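Long-range contacts in acyl-coenzyme A oxidase acox-1.1 (Caenorhabditis elegans, PDB 5K3H), which catalyses the FAD-dependent desaturation of acyl-CoA to (2E)-enoyl-CoA, passing electrons to oxygen to give hydrogen peroxide, in the first step of peroxisomal beta-oxidation: residues I348-Y352 / L614-W618; T24-M30 / T558-L563; Q341-P346 / L604-R608; H3-I8 / E19-A23. All coordinates share one frame; numbering follows the deposited sequence.

Interactions 1 and 3 both join helix 338-367 to helix 590-616 and are buried. Interaction 3 packs a leucine knob beside a polar Gln341-Arg608 margin and holds FAD-binding residues. Interaction 1 adds an aromatic pair and a hydroxyl-to-carbonyl bond. Interactions 2 and 4 are partly buried and lie away from the annotated sites. Interaction 2 brings the N-terminal region onto this helical body, with an apolar centre and waters at its margin. Interaction 4 folds that region on itself and relies on an Asx turn, a water and a buried arginine. Salt bridges from Asp616 to Arg20 and from Arg608 to Glu19 tie interaction 4 to interactions 1 and 3. Met30 of interaction 2 touches Tyr352 of interaction 1.

Interaction 1 (I348-Y352 / L614-W618); sequences IARAY and LLDSW
Tyr352 OH donates a hydrogen bond to Leu614 O over 2.6 Å. The hydroxyl lies in the carbonyl plane, on a lone pair, with a C=O...donor angle of 130°. Leu614 O also lies at the edge of the tyrosine ring, near its plane. CG of Tyr352 is anti to the carbonyl carbon (chi1 -83°), and the ring reaches from helix 338-367 toward helix 590-616. Trp618 turns its edge to one face of this ring. The pair is an offset edge-to-face stack, with planes at 81° and the tyrosine and pyrrole centroids 5.1 Å apart. Trp618 NE1 comes within 3.4 Å of Tyr352 CE1. From the opposite side of the ring, Leu614 CD2 approaches Tyr352 CZ at 4.2 Å. A phenylalanine in place of Tyr352 would keep the ring but would probably leave Leu614 O without its hydroxyl partner and the two helices without this polar tie. One turn earlier, Ile348 and Leu615 cross at about a right angle, with Ile348 CD1 3.8 Å from Leu615 CD1. Ala351 CB packs on Trp618 CZ2. Helix 300-319 lies behind Trp618, and Met30 of helix 27-35 touches Tyr352. The whole contact is buried. Such helix-on-helix packing is characteristic of the all-helical C-terminal half of acyl-CoA oxidases, and here it joins the C-alpha1 region to the C-terminal acyl-CoA oxidase region.

Interaction 2 (T24-M30 / T558-L563); sequences TFDTHAM and TIKEAL
Met30 and Leu563 meet tip to tip where the start of helix 27-35 packs on helix 557-577. Asp26 is the N-cap of helix 27-35, and its OD1 accepts a weak capping bond from His28 N. The same carboxylate forms a salt bridge with Lys6. Met30 leaves the backbone with CG anti to N (chi1 -172°), then bends at chi2 and chi3. Its CB lies 4.0 Å from Ile559 CD1. Its SD touches both methyls of Leu563, with CD1 at 4.1 Å. Its CE ends 3.9 Å from Leu563 CG and equally close to Ala562 CB. CE also lies over one face of the Phe25 ring, offset toward the rim. An alanine at Leu563 would probably open a gap beside Met30 SD and leave the thioether less firmly held. Ile559 CD1 is the other centre of the contact. It meets Phe25 CD2 at 3.8 Å, Ala29 CB and the backbone N of Met30. Phe25 CD1 rests on Ala562 CB at 3.7 Å, while Ser613 and Leu614 of helix 590-616 also touch this ring. The polar margin is more exposed. There Thr558 OG1 has Asp556 as a partner and Thr24 OG1 has Asn610. A water joins Thr24 OG1 to the other segment by donating to Thr558 O at 2.7 Å.

Interaction 3 (Q341-P346 / L604-R608); sequences QHRLFP and LQKIR
Helices 341-346 and 604-608 cross at 65°, their axes 10.2 Å apart at closest approach, with Gln341 and Leu604 the nearest pair of CA atoms. Leu604 is a knob in a hole formed by Gln341, His342, Phe345 and Pro346. Its CD1 meets His342 CB at 4.0 Å and lies at the edge of the imidazole. Its CD2 meets Phe345 CB at 3.9 Å. The Phe345 ring lies between Gln341 CA on one face and Ile607 CG2 on the other. The ring edge approaches Leu604 O, with CE2 at 3.5 Å. The extended Gln341 side chain brings NE2 to 3.6 Å from Arg608 CG. Its amide plane stands 74° from the guanidinium. Leu335 O accepts from NE2, while Arg608 forms salt bridges with Glu336 and Glu19. A water accepts from Arg608 NH1 at 2.8 Å and, weakly, from Gln341 NE2. Gln341, His342 and Arg343 belong to the FAD site shared between subunits, so the contact lies on a helix stretch that carries cofactor-binding residues. Helix 557-577 adds Leu569 against Phe345 and Leu604. Helices 382-408 and 300-319 pack on Arg343 and Leu344 respectively, and His342 touches Arg533 of the second subunit.

Interaction 4 (H3-I8 / E19-A23); sequences HLNKTI and ERLTA
Ile8 and Arg20 lie alongside each other, running in opposite senses, with Ile8 CG1 3.6 Å from Arg20 CB. Further along the arginine, Thr7 CG2 lies over one face of the guanidinium, offset toward its rim and 3.5 Å from NH2. Asn5 crosses the same chain, its ND2 3.7 Å from Arg20 CG. Arg20 is extended from CG to NE, and its three flanking residues therefore meet successive parts of one chain. At the exposed margin, Leu21 CD2 makes a CH-pi contact with the His3 ring. This methyl is 3.7 Å from the ring centroid and 18° off the normal. It also touches Ile8 CD1. Leu4 CB packs loosely on Ala23 CB. A water bridges the backbones, accepting from Asn5 N and donating to Arg20 O at 3.0 Å. The next shell fixes these groups. Asn5 OD1 accepts from Thr7 N at 2.8 Å, and the donor is tilted 29° from the amide carbonyl plane. Asn5 ND2 donates to Asp616 OD2, which also forms a salt bridge with Arg20 NE. That carboxylate from helix 590-616 is therefore placed to hold both Asn5 and Arg20, and probably balances the arginine's buried charge. Lys6 NZ donates to His3 O. The bond from Thr7 N to Asn5 OD1 defines an Asx turn, here in an N-terminal loop folded back on helix 14-21.

Interaction 1 (I348-Y352 / L614-W618)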
loop_
_atom_site.group_PDB
_atom_site.type_symbol
_atom_site.label_atom_id
_atom_site.label_comp_id
_atom_site.label_asym_id
_atom_site.label_seq_id
_atom_site.Cartn_x
_atom_site.Cartn_y
_atom_site.Cartn_z
ATOM N N ILE B 348 -8.740 -3.877 14.522
ATOM C CA ILE B 348 -8.428 -3.877 15.944
ATOM C C ILE B 348 -8.390 -5.309 16.440
ATOM O O ILE B 348 -7.436 -5.725 17.114
ATOM C CB ILE B 348 -9.448 -3.038 16.734
ATOM C CG1 ILE B 348 -9.521 -1.623 16.145
ATOM C CG2 ILE B 348 -9.053 -3.055 18.222
ATOM C CD1 ILE B 348 -10.570 -0.682 16.788
ATOM N N ALA B 349 -9.382 -6.106 16.028
ATOM C CA ALA B 349 -9.437 -7.517 16.401
ATOM C C ALA B 349 -8.182 -8.244 15.962
ATOM O O ALA B 349 -7.582 -8.972 16.753
ATOM C CB ALA B 349 -10.679 -8.181 15.788
ATOM N N ARG B 350 -7.757 -8.042 14.709
ATOM C CA ARG B 350 -6.545 -8.695 14.203
ATOM C C ARG B 350 -5.309 -8.293 15.002
ATOM O O ARG B 350 -4.383 -9.098 15.139
ATOM C CB ARG B 350 -6.309 -8.370 12.721
ATOM C CG ARG B 350 -7.240 -9.020 11.761
ATOM C CD ARG B 350 -6.930 -8.690 10.285
ATOM N NE ARG B 350 -7.801 -9.500 9.442
ATOM C CZ ARG B 350 -7.825 -9.525 8.109
ATOM N NH1 ARG B 350 -7.010 -8.761 7.381
ATOM N NH2 ARG B 350 -8.700 -10.330 7.505
ATOM N N ALA B 351 -5.212 -7.031 15.445
ATOM C CA ALA B 351 -4.010 -6.623 16.191
ATOM C C ALA B 351 -3.889 -7.393 17.506
ATOM O O ALA B 351 -2.825 -7.944 17.812
ATOM C CB ALA B 351 -4.003 -5.113 16.452
ATOM N N TYR B 352 -4.986 -7.486 18.267
ATOM C CA TYR B 352 -5.021 -8.333 19.457
ATOM C C TYR B 352 -4.804 -9.793 19.085
ATOM O O TYR B 352 -4.072 -10.518 19.773
ATOM C CB TYR B 352 -6.359 -8.172 20.192
ATOM C CG TYR B 352 -6.431 -6.966 21.122
ATOM C CD1 TYR B 352 -6.764 -5.702 20.629
ATOM C CD2 TYR B 352 -6.183 -7.090 22.488
ATOM C CE1 TYR B 352 -6.832 -4.599 21.466
ATOM C CE2 TYR B 352 -6.261 -6.009 23.317
ATOM C CZ TYR B 352 -6.581 -4.752 22.811
ATOM O OH TYR B 352 -6.653 -3.644 23.640
ATOM N N LEU B 614 -9.926 0.297 23.510
ATOM C CA LEU B 614 -9.148 -0.874 23.106
ATOM C C LEU B 614 -7.818 -0.491 22.479
ATOM O O LEU B 614 -6.828 -1.217 22.632
ATOM C CB LEU B 614 -9.941 -1.734 22.111
ATOM C CG LEU B 614 -11.094 -2.553 22.691
ATOM C CD1 LEU B 614 -11.996 -3.001 21.585
ATOM C CD2 LEU B 614 -10.559 -3.757 23.508
ATOM N N LEU B 615 -7.767 0.644 21.787
ATOM C CA LEU B 615 -6.519 1.096 21.201
ATOM C C LEU B 615 -5.691 1.915 22.183
ATOM O O LEU B 615 -4.463 1.810 22.166
ATOM C CB LEU B 615 -6.811 1.903 19.941
ATOM C CG LEU B 615 -7.448 1.063 18.829
ATOM C CD1 LEU B 615 -8.122 1.989 17.829
ATOM C CD2 LEU B 615 -6.411 0.149 18.147
ATOM N N ASP B 616 -6.336 2.719 23.043
ATOM C CA ASP B 616 -5.608 3.389 24.118
ATOM C C ASP B 616 -4.874 2.401 25.015
ATOM O O ASP B 616 -3.868 2.759 25.624
ATOM C CB ASP B 616 -6.534 4.206 25.017
ATOM C CG ASP B 616 -6.995 5.485 24.390
ATOM O OD1 ASP B 616 -6.299 6.030 23.495
ATOM O OD2 ASP B 616 -8.050 5.992 24.861
ATOM N N SER B 617 -5.403 1.186 25.167
ATOM C CA SER B 617 -4.794 0.218 26.071
ATOM C C SER B 617 -3.397 -0.190 25.638
ATOM O O SER B 617 -2.665 -0.774 26.443
ATOM C CB SER B 617 -5.688 -1.010 26.217
ATOM O OG SER B 617 -6.926 -0.663 26.836
ATOM N N TRP B 618 -3.018 0.047 24.379
ATOM C CA TRP B 618 -1.637 -0.208 23.983
ATOM C C TRP B 618 -0.676 0.850 24.518
ATOM O O TRP B 618 0.544 0.647 24.457
ATOM C CB TRP B 618 -1.555 -0.289 22.470
ATOM C CG TRP B 618 -2.239 -1.475 21.972
ATOM C CD1 TRP B 618 -3.580 -1.692 21.957
ATOM C CD2 TRP B 618 -1.635 -2.627 21.402
ATOM N NE1 TRP B 618 -3.855 -2.922 21.417
ATOM C CE2 TRP B 618 -2.670 -3.516 21.065
ATOM C CE3 TRP B 618 -0.319 -2.994 21.131
ATOM C CZ2 TRP B 618 -2.431 -4.749 20.466
ATOM C CZ3 TRP B 618 -0.082 -4.231 20.535
ATOM C CH2 TRP B 618 -1.138 -5.087 20.209
#

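Interaction 2 (T24-M30 / T558-L563)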
loop_
_atom_site.group_PDB
_atom_site.type_symbol
_atom_site.label_atom_id
_atom_site.label_comp_id
_atom_site.label_asym_id
_atom_site.label_seq_id
_atom_site.Cartn_x
_atom_site.Cartn_y
_atom_site.Cartn_z
ATOM N N THR B 24 -15.962 0.182 29.140
ATOM C CA THR B 24 -16.492 -0.742 30.130
ATOM C C THR B 24 -15.396 -1.487 30.876
ATOM O O THR B 24 -15.701 -2.446 31.600
ATOM C CB THR B 24 -17.355 -1.765 29.440
ATOM O OG1 THR B 24 -16.484 -2.577 28.649
ATOM C CG2 THR B 24 -18.344 -1.087 28.524
ATOM N N PHE B 25 -14.130 -1.092 30.693
ATOM C CA PHE B 25 -13.009 -1.782 31.307
ATOM C C PHE B 25 -11.883 -0.790 31.552
ATOM O O PHE B 25 -11.798 0.272 30.917
ATOM C CB PHE B 25 -12.500 -2.949 30.436
ATOM C CG PHE B 25 -11.953 -2.519 29.096
ATOM C CD1 PHE B 25 -12.793 -2.376 27.998
ATOM C CD2 PHE B 25 -10.599 -2.252 28.936
ATOM C CE1 PHE B 25 -12.302 -1.963 26.791
ATOM C CE2 PHE B 25 -10.093 -1.835 27.724
ATOM C CZ PHE B 25 -10.929 -1.702 26.654
ATOM N N ASP B 26 -10.990 -1.197 32.459
ATOM C CA ASP B 26 -9.837 -0.406 32.888
ATOM C C ASP B 26 -8.678 -0.605 31.905
ATOM O O ASP B 26 -8.142 -1.710 31.781
ATOM C CB ASP B 26 -9.473 -0.867 34.304
ATOM C CG ASP B 26 -8.201 -0.239 34.841
ATOM O OD1 ASP B 26 -7.598 0.640 34.184
ATOM O OD2 ASP B 26 -7.775 -0.653 35.946
ATOM N N THR B 27 -8.244 0.470 31.253
ATOM C CA THR B 27 -7.248 0.309 30.196
ATOM C C THR B 27 -5.862 -0.030 30.743
ATOM O O THR B 27 -5.068 -0.646 30.019
ATOM C CB THR B 27 -7.179 1.565 29.298
ATOM O OG1 THR B 27 -6.810 2.723 30.062
ATOM C CG2 THR B 27 -8.519 1.832 28.617
ATOM N N HIS B 28 -5.558 0.316 32.005
ATOM C CA HIS B 28 -4.328 -0.191 32.622
ATOM C C HIS B 28 -4.350 -1.713 32.686
ATOM O O HIS B 28 -3.306 -2.359 32.518
ATOM C CB HIS B 28 -4.137 0.359 34.047
ATOM C CG HIS B 28 -3.643 1.772 34.124
ATOM N ND1 HIS B 28 -3.143 2.458 33.037
ATOM C CD2 HIS B 28 -3.576 2.626 35.174
ATOM C CE1 HIS B 28 -2.790 3.676 33.415
ATOM N NE2 HIS B 28 -3.041 3.801 34.705
ATOM N N ALA B 29 -5.525 -2.297 32.993
ATOM C CA ALA B 29 -5.670 -3.747 33.103
ATOM C C ALA B 29 -5.605 -4.416 31.741
ATOM O O ALA B 29 -5.030 -5.506 31.598
ATOM C CB ALA B 29 -6.988 -4.091 33.803
ATOM N N MET B 30 -6.160 -3.763 30.722
ATOM C CA MET B 30 -6.025 -4.276 29.361
ATOM C C MET B 30 -4.588 -4.176 28.882
ATOM O O MET B 30 -4.115 -5.063 28.168
ATOM C CB MET B 30 -6.949 -3.512 28.400
ATOM C CG MET B 30 -7.007 -4.102 26.988
ATOM S SD MET B 30 -7.686 -5.779 26.970
ATOM C CE MET B 30 -9.459 -5.441 26.908
ATOM N N THR B 558 -14.602 -7.912 33.164
ATOM C CA THR B 558 -14.797 -6.800 32.226
ATOM C C THR B 558 -13.811 -6.875 31.063
ATOM O O THR B 558 -14.163 -6.534 29.927
ATOM C CB THR B 558 -14.706 -5.437 32.943
ATOM O OG1 THR B 558 -13.441 -5.275 33.622
ATOM C CG2 THR B 558 -15.833 -5.292 33.940
ATOM N N ILE B 559 -12.585 -7.343 31.327
ATOM C CA ILE B 559 -11.599 -7.568 30.278
ATOM C C ILE B 559 -12.005 -8.729 29.373
ATOM O O ILE B 559 -11.857 -8.663 28.147
ATOM C CB ILE B 559 -10.222 -7.825 30.924
ATOM C CG1 ILE B 559 -9.763 -6.602 31.725
ATOM C CG2 ILE B 559 -9.206 -8.308 29.888
ATOM C CD1 ILE B 559 -9.582 -5.308 30.890
ATOM N N LYS B 560 -12.499 -9.818 29.960
ATOM C CA LYS B 560 -12.848 -10.994 29.169
ATOM C C LYS B 560 -14.044 -10.711 28.256
ATOM O O LYS B 560 -14.103 -11.210 27.120
ATOM C CB LYS B 560 -13.118 -12.162 30.110
ATOM C CG LYS B 560 -13.621 -13.426 29.456
ATOM C CD LYS B 560 -13.843 -14.452 30.553
ATOM C CE LYS B 560 -14.317 -15.787 30.030
ATOM N NZ LYS B 560 -13.493 -16.845 30.677
ATOM N N GLU B 561 -15.010 -9.924 28.742
ATOM C CA GLU B 561 -16.143 -9.531 27.919
ATOM C C GLU B 561 -15.741 -8.576 26.803
ATOM O O GLU B 561 -16.374 -8.566 25.740
ATOM C CB GLU B 561 -17.221 -8.882 28.790
ATOM C CG GLU B 561 -17.890 -9.867 29.720
ATOM C CD GLU B 561 -19.078 -9.270 30.440
ATOM O OE1 GLU B 561 -19.146 -8.012 30.532
ATOM O OE2 GLU B 561 -19.978 -10.066 30.832
ATOM N N ALA B 562 -14.754 -7.704 27.048
ATOM C CA ALA B 562 -14.292 -6.813 25.989
ATOM C C ALA B 562 -13.606 -7.601 24.886
ATOM O O ALA B 562 -13.864 -7.377 23.701
ATOM C CB ALA B 562 -13.346 -5.755 26.558
ATOM N N LEU B 563 -12.713 -8.522 25.261
ATOM C CA LEU B 563 -12.011 -9.317 24.265
ATOM C C LEU B 563 -12.922 -10.350 23.625
ATOM O O LEU B 563 -12.754 -10.683 22.450
ATOM C CB LEU B 563 -10.805 -9.986 24.909
ATOM C CG LEU B 563 -9.749 -8.950 25.282
ATOM C CD1 LEU B 563 -8.557 -9.613 25.939
ATOM C CD2 LEU B 563 -9.323 -8.135 24.047
HETATM O O HOH W 1 -16.307 -5.095 29.035
HETATM O O HOH W 2 -11.760 -3.443 34.396
#

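Interaction 3 (Q341-P346 / L604-R608)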
loop_
_atom_site.group_PDB
_atom_site.type_symbol
_atom_site.label_atom_id
_atom_site.label_comp_id
_atom_site.label_asym_id
_atom_site.label_seq_id
_atom_site.Cartn_x
_atom_site.Cartn_y
_atom_site.Cartn_z
ATOM N N GLN B 341 -16.652 1.967 10.551
ATOM C CA GLN B 341 -16.442 0.929 11.545
ATOM C C GLN B 341 -15.990 -0.372 10.886
ATOM O O GLN B 341 -15.085 -1.051 11.391
ATOM C CB GLN B 341 -17.736 0.722 12.333
ATOM C CG GLN B 341 -18.216 1.994 13.035
ATOM C CD GLN B 341 -19.470 1.783 13.873
ATOM O OE1 GLN B 341 -19.990 0.662 13.963
ATOM N NE2 GLN B 341 -19.946 2.847 14.511
ATOM N N HIS B 342 -16.589 -0.711 9.735
ATOM C CA HIS B 342 -16.250 -1.946 9.047
ATOM C C HIS B 342 -14.804 -1.950 8.578
ATOM O O HIS B 342 -14.189 -3.024 8.464
ATOM C CB HIS B 342 -17.211 -2.158 7.871
ATOM C CG HIS B 342 -17.019 -3.459 7.142
ATOM N ND1 HIS B 342 -16.497 -3.531 5.865
ATOM C CD2 HIS B 342 -17.290 -4.736 7.505
ATOM C CE1 HIS B 342 -16.460 -4.795 5.473
ATOM N NE2 HIS B 342 -16.928 -5.547 6.451
ATOM N N ARG B 343 -14.241 -0.784 8.283
ATOM C CA ARG B 343 -12.874 -0.743 7.782
ATOM C C ARG B 343 -11.842 -0.509 8.887
ATOM O O ARG B 343 -10.640 -0.482 8.596
ATOM C CB ARG B 343 -12.755 0.335 6.690
ATOM C CG ARG B 343 -12.520 1.736 7.223
ATOM C CD ARG B 343 -12.815 2.791 6.181
ATOM N NE ARG B 343 -12.166 2.491 4.925
ATOM C CZ ARG B 343 -12.157 3.307 3.871
ATOM N NH1 ARG B 343 -12.773 4.487 3.937
ATOM N NH2 ARG B 343 -11.535 2.933 2.749
ATOM N N LEU B 344 -12.271 -0.374 10.145
ATOM C CA LEU B 344 -11.371 -0.198 11.276
ATOM C C LEU B 344 -11.470 -1.327 12.290
ATOM O O LEU B 344 -10.441 -1.916 12.649
ATOM C CB LEU B 344 -11.666 1.146 11.989
ATOM C CG LEU B 344 -11.405 2.522 11.340
ATOM C CD1 LEU B 344 -11.944 3.571 12.253
ATOM C CD2 LEU B 344 -9.911 2.793 11.042
ATOM N N PHE B 345 -12.682 -1.633 12.793
ATOM C CA PHE B 345 -12.822 -2.487 13.974
ATOM C C PHE B 345 -12.367 -3.921 13.715
ATOM O O PHE B 345 -11.812 -4.548 14.626
ATOM C CB PHE B 345 -14.256 -2.500 14.511
ATOM C CG PHE B 345 -14.770 -1.152 14.956
ATOM C CD1 PHE B 345 -13.913 -0.069 15.113
ATOM C CD2 PHE B 345 -16.144 -0.949 15.131
ATOM C CE1 PHE B 345 -14.407 1.172 15.480
ATOM C CE2 PHE B 345 -16.637 0.271 15.494
ATOM C CZ PHE B 345 -15.773 1.340 15.671
ATOM N N PRO B 346 -12.587 -4.506 12.533
ATOM C CA PRO B 346 -12.062 -5.854 12.319
ATOM C C PRO B 346 -10.550 -5.932 12.419
ATOM O O PRO B 346 -10.020 -7.016 12.679
ATOM C CB PRO B 346 -12.573 -6.214 10.913
ATOM C CG PRO B 346 -13.803 -5.391 10.719
ATOM C CD PRO B 346 -13.446 -4.091 11.397
ATOM N N LEU B 604 -19.884 -4.866 15.228
ATOM C CA LEU B 604 -19.362 -3.530 14.959
ATOM C C LEU B 604 -19.936 -2.518 15.958
ATOM O O LEU B 604 -19.191 -1.825 16.664
ATOM C CB LEU B 604 -19.711 -3.113 13.532
ATOM C CG LEU B 604 -18.983 -3.835 12.388
ATOM C CD1 LEU B 604 -19.470 -3.337 10.998
ATOM C CD2 LEU B 604 -17.434 -3.736 12.558
ATOM N N GLN B 605 -21.267 -2.469 16.065
ATOM C CA GLN B 605 -21.936 -1.579 17.008
ATOM C C GLN B 605 -21.544 -1.890 18.457
ATOM O O GLN B 605 -21.407 -0.980 19.289
ATOM C CB GLN B 605 -23.452 -1.722 16.792
ATOM C CG GLN B 605 -24.373 -1.372 17.985
ATOM C CD GLN B 605 -24.586 -2.566 18.949
ATOM O OE1 GLN B 605 -24.589 -3.731 18.522
ATOM N NE2 GLN B 605 -24.781 -2.267 20.254
ATOM N N LYS B 606 -21.362 -3.176 18.777
ATOM C CA LYS B 606 -21.004 -3.570 20.135
ATOM C C LYS B 606 -19.590 -3.122 20.482
ATOM O O LYS B 606 -19.307 -2.742 21.632
ATOM C CB LYS B 606 -21.162 -5.091 20.279
ATOM C CG LYS B 606 -21.039 -5.586 21.707
ATOM C CD LYS B 606 -22.419 -5.545 22.363
ATOM C CE LYS B 606 -22.345 -5.556 23.860
ATOM N NZ LYS B 606 -21.243 -6.415 24.330
ATOM N N ILE B 607 -18.685 -3.155 19.497
ATOM C CA ILE B 607 -17.294 -2.795 19.737
ATOM C C ILE B 607 -17.146 -1.280 19.886
ATOM O O ILE B 607 -16.308 -0.804 20.672
ATOM C CB ILE B 607 -16.434 -3.334 18.579
ATOM C CG1 ILE B 607 -16.330 -4.867 18.625
ATOM C CG2 ILE B 607 -15.047 -2.704 18.595
ATOM C CD1 ILE B 607 -15.638 -5.392 19.831
ATOM N N ARG B 608 -17.999 -0.502 19.206
ATOM C CA ARG B 608 -17.788 0.942 19.086
ATOM C C ARG B 608 -17.509 1.661 20.409
ATOM O O ARG B 608 -16.456 2.317 20.506
ATOM C CB ARG B 608 -18.988 1.557 18.351
ATOM C CG ARG B 608 -18.838 3.022 17.968
ATOM C CD ARG B 608 -19.389 3.905 19.044
ATOM N NE ARG B 608 -19.261 5.340 18.796
ATOM C CZ ARG B 608 -20.125 6.044 18.052
ATOM N NH1 ARG B 608 -21.141 5.433 17.444
ATOM N NH2 ARG B 608 -19.978 7.359 17.906
HETATM O O HOH W 3 -22.352 3.000 16.961
#

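Interaction 4 (H3-I8 / E19-A23)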
loop_
_atom_site.group_PDB
_atom_site.type_symbol
_atom_site.label_atom_id
_atom_site.label_comp_id
_atom_site.label_asym_id
_atom_site.label_seq_id
_atom_site.Cartn_x
_atom_site.Cartn_y
_atom_site.Cartn_z
ATOM N N HIS B 3 -11.451 7.684 35.595
ATOM C CA HIS B 3 -12.357 6.958 34.729
ATOM C C HIS B 3 -11.757 5.592 34.442
ATOM O O HIS B 3 -10.576 5.342 34.697
ATOM C CB HIS B 3 -12.598 7.722 33.422
ATOM C CG HIS B 3 -13.152 9.106 33.614
ATOM N ND1 HIS B 3 -12.404 10.248 33.399
ATOM C CD2 HIS B 3 -14.384 9.531 33.991
ATOM C CE1 HIS B 3 -13.154 11.313 33.623
ATOM N NE2 HIS B 3 -14.357 10.906 33.986
ATOM N N LEU B 4 -12.588 4.683 33.939
ATOM C CA LEU B 4 -12.061 3.406 33.460
ATOM C C LEU B 4 -10.970 3.604 32.393
ATOM O O LEU B 4 -9.971 2.876 32.371
ATOM C CB LEU B 4 -13.221 2.566 32.940
ATOM C CG LEU B 4 -14.085 2.022 34.106
ATOM C CD1 LEU B 4 -15.405 1.365 33.644
ATOM C CD2 LEU B 4 -13.278 1.060 35.010
ATOM N N ASN B 5 -11.133 4.581 31.501
ATOM C CA ASN B 5 -10.107 4.873 30.498
ATOM C C ASN B 5 -9.065 5.808 31.117
ATOM O O ASN B 5 -9.391 6.918 31.556
ATOM C CB ASN B 5 -10.732 5.456 29.222
ATOM C CG ASN B 5 -9.692 5.780 28.141
ATOM O OD1 ASN B 5 -8.779 6.583 28.363
ATOM N ND2 ASN B 5 -9.825 5.148 26.965
ATOM N N LYS B 6 -7.829 5.328 31.220
ATOM C CA LYS B 6 -6.768 6.043 31.922
ATOM C C LYS B 6 -6.044 7.045 31.043
ATOM O O LYS B 6 -5.068 7.651 31.506
ATOM C CB LYS B 6 -5.746 5.053 32.506
ATOM C CG LYS B 6 -6.348 4.116 33.524
ATOM C CD LYS B 6 -6.947 4.919 34.647
ATOM C CE LYS B 6 -7.373 4.038 35.782
ATOM N NZ LYS B 6 -8.593 3.262 35.440
ATOM N N THR B 7 -6.450 7.193 29.776
ATOM C CA THR B 7 -5.798 8.139 28.879
ATOM C C THR B 7 -6.475 9.516 28.856
ATOM O O THR B 7 -5.834 10.500 28.458
ATOM C CB THR B 7 -5.732 7.512 27.485
ATOM O OG1 THR B 7 -5.049 6.259 27.589
ATOM C CG2 THR B 7 -4.995 8.389 26.506
ATOM N N ILE B 8 -7.716 9.625 29.354
ATOM C CA ILE B 8 -8.412 10.906 29.391
ATOM C C ILE B 8 -7.605 11.903 30.216
ATOM O O ILE B 8 -7.092 11.569 31.292
ATOM C CB ILE B 8 -9.817 10.721 29.996
ATOM C CG1 ILE B 8 -10.664 9.749 29.163
ATOM C CG2 ILE B 8 -10.553 12.073 30.173
ATOM C CD1 ILE B 8 -11.906 9.271 29.905
ATOM N N GLU B 19 -15.797 9.463 23.360
ATOM C CA GLU B 19 -15.584 8.075 22.963
ATOM C C GLU B 19 -14.826 7.281 24.020
ATOM O O GLU B 19 -14.866 6.045 24.004
ATOM C CB GLU B 19 -14.838 8.007 21.634
ATOM C CG GLU B 19 -15.591 8.606 20.450
ATOM C CD GLU B 19 -16.929 7.929 20.232
ATOM O OE1 GLU B 19 -17.024 6.684 20.461
ATOM O OE2 GLU B 19 -17.895 8.647 19.846
ATOM N N ARG B 20 -14.110 7.957 24.911
ATOM C CA ARG B 20 -13.376 7.279 25.963
ATOM C C ARG B 20 -14.241 7.006 27.183
ATOM O O ARG B 20 -14.049 5.977 27.854
ATOM C CB ARG B 20 -12.140 8.105 26.341
ATOM C CG ARG B 20 -11.087 8.134 25.210
ATOM C CD ARG B 20 -9.883 9.044 25.509
ATOM N NE ARG B 20 -8.708 8.708 24.694
ATOM C CZ ARG B 20 -7.804 9.591 24.272
ATOM N NH1 ARG B 20 -7.905 10.882 24.562
ATOM N NH2 ARG B 20 -6.772 9.183 23.571
ATOM N N LEU B 21 -15.220 7.880 27.450
ATOM C CA LEU B 21 -16.074 7.734 28.626
ATOM C C LEU B 21 -16.958 6.500 28.572
ATOM O O LEU B 21 -17.410 6.042 29.624
ATOM C CB LEU B 21 -16.938 8.986 28.809
ATOM C CG LEU B 21 -16.152 10.215 29.283
ATOM C CD1 LEU B 21 -17.033 11.447 29.256
ATOM C CD2 LEU B 21 -15.569 9.977 30.658
ATOM N N THR B 22 -17.188 5.928 27.385
ATOM C CA THR B 22 -18.010 4.735 27.234
ATOM C C THR B 22 -17.231 3.437 27.491
ATOM O O THR B 22 -17.808 2.343 27.380
ATOM C CB THR B 22 -18.667 4.733 25.836
ATOM O OG1 THR B 22 -17.679 4.865 24.800
ATOM C CG2 THR B 22 -19.693 5.874 25.694
ATOM N N ALA B 23 -15.959 3.513 27.888
ATOM C CA ALA B 23 -15.216 2.292 28.210
ATOM C C ALA B 23 -15.908 1.503 29.315
ATOM O O ALA B 23 -16.366 2.066 30.311
ATOM C CB ALA B 23 -13.779 2.619 28.627
HETATM O O HOH W 4 -13.779 5.875 30.846
#